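Local coordinates for crystal protein (Bacillus thuringiensis serovar dakota, PDB 2ZTB) that recognizes cancer cells and, as a toxin of the aerolysin-like pore-forming type, probably kills them by perforating their membranes, at residues S22-F27 with T44-V49; V203-G206 with F210-N213. All blocks are in the same frame, centred on the assembly; numbering follows the deposited sequence.

Contact 1: residues S22-F27 with T44-V49; sequences SVRSRF and TYFNAV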
ATOM      1  N   SER A  22      25.136  -8.957  16.298  1.00 54.41           N
ATOM      2  CA  SER A  22      26.001  -8.033  15.621  1.00 54.03           C
ATOM      3  C   SER A  22      26.085  -6.723  16.396  1.00 54.48           C
ATOM      4  O   SER A  22      27.126  -6.074  16.366  1.00 55.51           O
ATOM      5  CB  SER A  22      25.577  -7.829  14.167  1.00 53.39           C
ATOM      6  OG  SER A  22      24.444  -6.992  14.040  1.00 54.18           O
ATOM      7  N   VAL A  23      24.997  -6.355  17.093  1.00 54.59           N
ATOM      8  CA  VAL A  23      24.935  -5.191  17.991  1.00 53.25           C
ATOM      9  C   VAL A  23      25.833  -5.425  19.205  1.00 53.77           C
ATOM     10  O   VAL A  23      26.638  -4.570  19.583  1.00 53.86           O
ATOM     11  CB  VAL A  23      23.444  -4.879  18.426  1.00 53.81           C
ATOM     12  CG1 VAL A  23      23.359  -3.933  19.660  1.00 50.78           C
ATOM     13  CG2 VAL A  23      22.634  -4.310  17.258  1.00 52.46           C
ATOM     14  N   ARG A  24      25.706  -6.596  19.812  1.00 53.70           N
ATOM     15  CA  ARG A  24      26.546  -6.957  20.938  1.00 53.78           C
ATOM     16  C   ARG A  24      28.043  -6.885  20.566  1.00 53.84           C
ATOM     17  O   ARG A  24      28.867  -6.385  21.349  1.00 53.89           O
ATOM     18  CB  ARG A  24      26.161  -8.352  21.441  1.00 54.00           C
ATOM     19  CG  ARG A  24      26.785  -8.725  22.757  1.00 54.11           C
ATOM     20  CD  ARG A  24      26.658 -10.203  23.017  1.00 54.69           C
ATOM     21  NE  ARG A  24      26.935 -10.503  24.416  1.00 56.41           N
ATOM     22  CZ  ARG A  24      26.661 -11.663  25.012  1.00 57.95           C
ATOM     23  NH1 ARG A  24      26.103 -12.666  24.331  1.00 58.07           N
ATOM     24  NH2 ARG A  24      26.947 -11.822  26.298  1.00 57.65           N
ATOM     25  N   SER A  25      28.381  -7.358  19.370  1.00 54.01           N
ATOM     26  CA  SER A  25      29.780  -7.412  18.889  1.00 54.33           C
ATOM     27  C   SER A  25      30.349  -6.014  18.647  1.00 54.76           C
ATOM     28  O   SER A  25      31.528  -5.760  18.880  1.00 55.13           O
ATOM     29  CB  SER A  25      29.862  -8.250  17.612  1.00 54.50           C
ATOM     30  OG  SER A  25      31.173  -8.237  17.041  1.00 57.07           O
ATOM     31  N   ARG A  26      29.493  -5.103  18.195  1.00 54.93           N
ATOM     32  CA  ARG A  26      29.856  -3.705  18.037  1.00 54.94           C
ATOM     33  C   ARG A  26      30.155  -3.014  19.383  1.00 54.86           C
ATOM     34  O   ARG A  26      31.124  -2.276  19.493  1.00 55.44           O
ATOM     35  CB  ARG A  26      28.768  -2.987  17.221  1.00 54.87           C
ATOM     36  CG  ARG A  26      28.864  -3.254  15.696  1.00 54.72           C
ATOM     37  CD  ARG A  26      29.474  -2.050  14.910  1.00 57.07           C
ATOM     38  NE  ARG A  26      30.879  -1.897  15.202  1.00 61.82           N
ATOM     39  CZ  ARG A  26      31.522  -0.800  15.621  1.00 60.74           C
ATOM     40  NH1 ARG A  26      30.949   0.392  15.775  1.00 58.83           N
ATOM     41  NH2 ARG A  26      32.800  -0.924  15.867  1.00 59.65           N
ATOM     42  N   PHE A  27      29.326  -3.268  20.396  1.00 54.57           N
ATOM     43  CA  PHE A  27      29.542  -2.790  21.758  1.00 54.09           C
ATOM     44  C   PHE A  27      30.852  -3.341  22.302  1.00 54.84           C
ATOM     45  O   PHE A  27      31.638  -2.628  22.905  1.00 55.25           O
ATOM     46  CB  PHE A  27      28.377  -3.220  22.667  1.00 53.47           C
ATOM     47  CG  PHE A  27      27.225  -2.230  22.725  1.00 52.13           C
ATOM     48  CD1 PHE A  27      25.962  -2.583  22.245  1.00 49.49           C
ATOM     49  CD2 PHE A  27      27.401  -0.961  23.287  1.00 49.84           C
ATOM     50  CE1 PHE A  27      24.892  -1.688  22.310  1.00 49.87           C
ATOM     51  CE2 PHE A  27      26.333  -0.036  23.367  1.00 51.69           C
ATOM     52  CZ  PHE A  27      25.073  -0.398  22.881  1.00 51.55           C
ATOM     53  N   THR A  44      15.334  -6.440  26.311  1.00 61.51           N
ATOM     54  CA  THR A  44      16.721  -6.740  26.571  1.00 61.72           C
ATOM     55  C   THR A  44      17.087  -7.975  25.763  1.00 61.71           C
ATOM     56  O   THR A  44      16.203  -8.697  25.308  1.00 61.82           O
ATOM     57  CB  THR A  44      16.988  -7.040  28.069  1.00 62.14           C
ATOM     58  OG1 THR A  44      16.395  -8.294  28.433  1.00 62.10           O
ATOM     59  CG2 THR A  44      16.463  -5.932  28.971  1.00 62.04           C
ATOM     60  N   TYR A  45      18.384  -8.202  25.573  1.00 61.54           N
ATOM     61  CA  TYR A  45      18.881  -9.429  24.962  1.00 61.58           C
ATOM     62  C   TYR A  45      20.110  -9.919  25.734  1.00 61.96           C
ATOM     63  O   TYR A  45      20.833  -9.119  26.341  1.00 61.59           O
ATOM     64  CB  TYR A  45      19.198  -9.207  23.477  1.00 61.84           C
ATOM     65  CG  TYR A  45      18.627 -10.269  22.545  1.00 61.74           C
ATOM     66  CD1 TYR A  45      17.374 -10.108  21.948  1.00 62.86           C
ATOM     67  CD2 TYR A  45      19.332 -11.435  22.277  1.00 61.94           C
ATOM     68  CE1 TYR A  45      16.848 -11.084  21.094  1.00 62.90           C
ATOM     69  CE2 TYR A  45      18.823 -12.414  21.439  1.00 61.14           C
ATOM     70  CZ  TYR A  45      17.597 -12.235  20.853  1.00 62.88           C
ATOM     71  OH  TYR A  45      17.129 -13.214  20.018  1.00 63.75           O
ATOM     72  N   PHE A  46      20.324 -11.232  25.719  1.00 62.20           N
ATOM     73  CA  PHE A  46      21.428 -11.893  26.420  1.00 62.56           C
ATOM     74  C   PHE A  46      21.341 -11.692  27.942  1.00 63.32           C
ATOM     75  O   PHE A  46      20.243 -11.539  28.472  1.00 63.30           O
ATOM     76  CB  PHE A  46      22.806 -11.486  25.841  1.00 62.38           C
ATOM     77  CG  PHE A  46      22.858 -11.485  24.332  1.00 62.08           C
ATOM     78  CD1 PHE A  46      22.892 -10.283  23.624  1.00 60.04           C
ATOM     79  CD2 PHE A  46      22.854 -12.680  23.615  1.00 62.20           C
ATOM     80  CE1 PHE A  46      22.924 -10.268  22.238  1.00 59.18           C
ATOM     81  CE2 PHE A  46      22.888 -12.670  22.215  1.00 62.17           C
ATOM     82  CZ  PHE A  46      22.928 -11.459  21.531  1.00 60.65           C
ATOM     83  N   ASN A  47      22.485 -11.696  28.633  1.00 63.99           N
ATOM     84  CA  ASN A  47      22.523 -11.600  30.098  1.00 64.89           C
ATOM     85  C   ASN A  47      22.373 -10.154  30.585  1.00 65.46           C
ATOM     86  O   ASN A  47      23.354  -9.506  30.982  1.00 65.88           O
ATOM     87  CB  ASN A  47      23.822 -12.247  30.629  1.00 64.80           C
ATOM     88  CG  ASN A  47      23.917 -12.246  32.158  1.00 65.03           C
ATOM     89  OD1 ASN A  47      22.906 -12.192  32.872  1.00 65.40           O
ATOM     90  ND2 ASN A  47      25.145 -12.316  32.662  1.00 64.23           N
ATOM     91  N   ALA A  48      21.139  -9.663  30.573  1.00 66.12           N
ATOM     92  CA  ALA A  48      20.872  -8.241  30.782  1.00 67.29           C
ATOM     93  C   ALA A  48      20.270  -7.846  32.136  1.00 68.27           C
ATOM     94  O   ALA A  48      19.633  -8.656  32.820  1.00 68.86           O
ATOM     95  CB  ALA A  48      20.015  -7.704  29.655  1.00 66.62           C
ATOM     96  N   VAL A  49      20.492  -6.587  32.511  1.00 69.01           N
ATOM     97  CA  VAL A  49      19.844  -5.965  33.662  1.00 69.40           C
ATOM     98  C   VAL A  49      18.372  -5.691  33.336  1.00 69.76           C
ATOM     99  O   VAL A  49      18.051  -5.219  32.243  1.00 70.12           O
ATOM    100  CB  VAL A  49      20.573  -4.651  34.069  1.00 69.18           C
ATOM    101  CG1 VAL A  49      19.696  -3.763  34.944  1.00 69.17           C
ATOM    102  CG2 VAL A  49      21.886  -4.971  34.774  1.00 69.21           C
TER
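A cation-pi stack of R24 on F46 ties the middle of helix 20-31 to the end of strand 43-46, at one tip of this elongated, mostly beta toxin. Both segments belong to the N-terminal part of the chain, a region that in aerolysin-like toxins is usually assigned to target recognition. The contact illustrates how an arginine can offer both its aliphatic chain and its charged end to one aromatic ring. With CG anti to the backbone N (chi1 -169°) and the chain extended as far as NE, R24 lies across a single face of F46. Near the helix, R24 CB reaches F46 CE1 at 3.8 Å. Farther out, R24 CD sits over the ring in a CH-pi contact, 4.0 Å from the centroid of F46. Beyond it the guanidinium settles nearly flat above the root of the ring, its plane tilted 25° from that of F46, with R24 CZ 4.3 Å from the centroid. The opposite face of F46 is covered by its sequence neighbour Y45, whose CD2 stands 3.6 Å above the ring plane, over its centre. F46 is therefore sandwiched between a cation and an aromatic edge, while I38 and P20 also touch it. The polar end of R24 has a second hold, a hydrogen bond from NH2 to P35 O, which helps to fix the rotation of the guanidinium. Just past the ring the chain bends through an inverse gamma turn centred on N47. The closest approach of the stack is R24 NH1 to F46 CD2, at 3.3 Å.

Contact 2: residues V203-G206 with F210-N213; sequences VGPG and FWFN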
ATOM      1  N   VAL A 203      33.841  -0.227  32.213  1.00 54.90           N
ATOM      2  CA  VAL A 203      34.524   0.047  30.945  1.00 53.37           C
ATOM      3  C   VAL A 203      34.285   1.510  30.529  1.00 52.95           C
ATOM      4  O   VAL A 203      33.454   2.205  31.125  1.00 52.07           O
ATOM      5  CB  VAL A 203      34.016  -0.887  29.770  1.00 53.92           C
ATOM      6  CG1 VAL A 203      34.365  -2.367  30.002  1.00 53.06           C
ATOM      7  CG2 VAL A 203      32.514  -0.699  29.522  1.00 51.29           C
ATOM      8  N   GLY A 204      34.993   1.961  29.495  1.00 52.25           N
ATOM      9  CA  GLY A 204      34.727   3.265  28.898  1.00 51.68           C
ATOM     10  C   GLY A 204      35.277   4.419  29.712  1.00 51.71           C
ATOM     11  O   GLY A 204      35.848   4.213  30.791  1.00 51.72           O
ATOM     12  N   PRO A 205      35.132   5.648  29.192  1.00 51.54           N
ATOM     13  CA  PRO A 205      35.620   6.831  29.889  1.00 51.44           C
ATOM     14  C   PRO A 205      34.921   7.047  31.239  1.00 51.85           C
ATOM     15  O   PRO A 205      33.701   7.200  31.294  1.00 52.51           O
ATOM     16  CB  PRO A 205      35.306   7.973  28.918  1.00 51.59           C
ATOM     17  CG  PRO A 205      34.994   7.332  27.607  1.00 51.19           C
ATOM     18  CD  PRO A 205      34.514   5.963  27.889  1.00 51.21           C
ATOM     19  N   GLY A 206      35.705   7.056  32.312  1.00 52.68           N
ATOM     20  CA  GLY A 206      35.189   7.151  33.680  1.00 52.54           C
ATOM     21  C   GLY A 206      34.991   5.809  34.377  1.00 52.53           C
ATOM     22  O   GLY A 206      34.944   5.762  35.604  1.00 52.31           O
ATOM     23  N   PHE A 210      27.116   0.560  32.637  1.00 52.44           N
ATOM     24  CA  PHE A 210      26.055   0.785  31.657  1.00 52.29           C
ATOM     25  C   PHE A 210      26.412   1.860  30.648  1.00 51.43           C
ATOM     26  O   PHE A 210      26.774   2.975  31.028  1.00 50.99           O
ATOM     27  CB  PHE A 210      24.729   1.190  32.334  1.00 53.05           C
ATOM     28  CG  PHE A 210      24.272   0.258  33.434  1.00 54.91           C
ATOM     29  CD1 PHE A 210      24.604  -1.094  33.429  1.00 56.12           C
ATOM     30  CD2 PHE A 210      23.473   0.740  34.463  1.00 56.84           C
ATOM     31  CE1 PHE A 210      24.181  -1.938  34.438  1.00 56.46           C
ATOM     32  CE2 PHE A 210      23.030  -0.106  35.476  1.00 58.15           C
ATOM     33  CZ  PHE A 210      23.394  -1.449  35.461  1.00 57.00           C
ATOM     34  N   TRP A 211      26.243   1.526  29.365  1.00 50.61           N
ATOM     35  CA  TRP A 211      26.516   2.449  28.268  1.00 50.18           C
ATOM     36  C   TRP A 211      25.407   2.506  27.228  1.00 50.70           C
ATOM     37  O   TRP A 211      24.726   1.514  26.984  1.00 50.73           O
ATOM     38  CB  TRP A 211      27.840   2.077  27.586  1.00 48.88           C
ATOM     39  CG  TRP A 211      28.986   2.384  28.456  1.00 48.10           C
ATOM     40  CD1 TRP A 211      29.619   1.530  29.299  1.00 45.98           C
ATOM     41  CD2 TRP A 211      29.624   3.656  28.607  1.00 46.96           C
ATOM     42  NE1 TRP A 211      30.611   2.182  29.964  1.00 46.43           N
ATOM     43  CE2 TRP A 211      30.643   3.492  29.559  1.00 46.16           C
ATOM     44  CE3 TRP A 211      29.438   4.919  28.016  1.00 46.92           C
ATOM     45  CZ2 TRP A 211      31.489   4.542  29.950  1.00 46.24           C
ATOM     46  CZ3 TRP A 211      30.289   5.974  28.415  1.00 46.63           C
ATOM     47  CH2 TRP A 211      31.298   5.764  29.360  1.00 46.88           C
ATOM     48  N   PHE A 212      25.265   3.679  26.609  1.00 51.45           N
ATOM     49  CA  PHE A 212      24.350   3.918  25.490  1.00 52.09           C
ATOM     50  C   PHE A 212      25.100   4.488  24.309  1.00 52.69           C
ATOM     51  O   PHE A 212      25.964   5.353  24.471  1.00 54.37           O
ATOM     52  CB  PHE A 212      23.211   4.851  25.918  1.00 51.85           C
ATOM     53  CG  PHE A 212      22.533   4.392  27.163  1.00 51.82           C
ATOM     54  CD1 PHE A 212      22.979   4.828  28.409  1.00 51.98           C
ATOM     55  CD2 PHE A 212      21.491   3.468  27.100  1.00 52.42           C
ATOM     56  CE1 PHE A 212      22.397   4.370  29.572  1.00 52.95           C
ATOM     57  CE2 PHE A 212      20.891   2.998  28.262  1.00 52.56           C
ATOM     58  CZ  PHE A 212      21.346   3.453  29.501  1.00 53.91           C
ATOM     59  N   ASN A 213      24.800   3.971  23.129  1.00 52.96           N
ATOM     60  CA  ASN A 213      25.399   4.444  21.895  1.00 53.45           C
ATOM     61  C   ASN A 213      24.306   4.648  20.885  1.00 53.72           C
ATOM     62  O   ASN A 213      23.347   3.876  20.857  1.00 53.68           O
ATOM     63  CB  ASN A 213      26.427   3.439  21.360  1.00 54.06           C
ATOM     64  CG  ASN A 213      27.763   3.578  22.031  1.00 54.54           C
ATOM     65  OD1 ASN A 213      28.638   4.296  21.558  1.00 55.42           O
ATOM     66  ND2 ASN A 213      27.921   2.916  23.158  1.00 57.13           N
TER
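W211, on strand 210-214, directs its indole at the loop from V203 to P205 and meets the carbonyl oxygens of V203 and P205 at its edge, an example of an aromatic ring packing between its strand and the loop that precedes it. The strand enters with F210, whose side chain leaves from the other side and packs on I53. At W211, CG stands anti to the carbonyl carbon (chi1 -71°), a setting that sends the indole toward the loop. NE1 has its main hydrogen-bond partner in H208 O; from W211 NE1 toward V203 O there is only a weak bond, 3.1 Å long and bent to 130° at the hydrogen. W211 CZ2 lies 3.6 Å from G204 CA. At the far corner W211 CH2 meets P205 twice: the P205 O carbonyl lies in the ring plane, 3.4 Å away, and the P205 CD methylene is at 3.5 Å. Nearer the strand, V203 CG2 rests 3.7 Å from W211 CD1. Y31 of helix 20-31 stacks on the indole. F212 then stacks with Y59, and N213 packs against the helix on F27 and I30. Carbonyl oxygens thus meet the N-H and C-H rim of the indole, the side of the ring that is electropositive, so the contact combines a two-acceptor N-H, whose link to the loop is the weak arm, with a few polar and apolar touches.

How the contacts relate
Both contacts belong to the same end of the rod-shaped molecule, their centres about 14 Å apart and lying about 35 Å (contact 1) and 42 Å (contact 2) from the centre of the chain. They touch directly: V49 CG2 of contact 1 packs on F210 CE1 of contact 2 at 3.8 Å, and F27 CE2 comes within 4.3 Å of W211 O. Helix 20-31 serves both, offering R24 to one and Y31 to the other, while F27 lies between. Strand 168-199 supplies a common floor, with F195 and A197 under the helix and backbone bonds to strand 210-214. Each contact is local in sequence; their packing on one another brings the N-terminal part against the later strand.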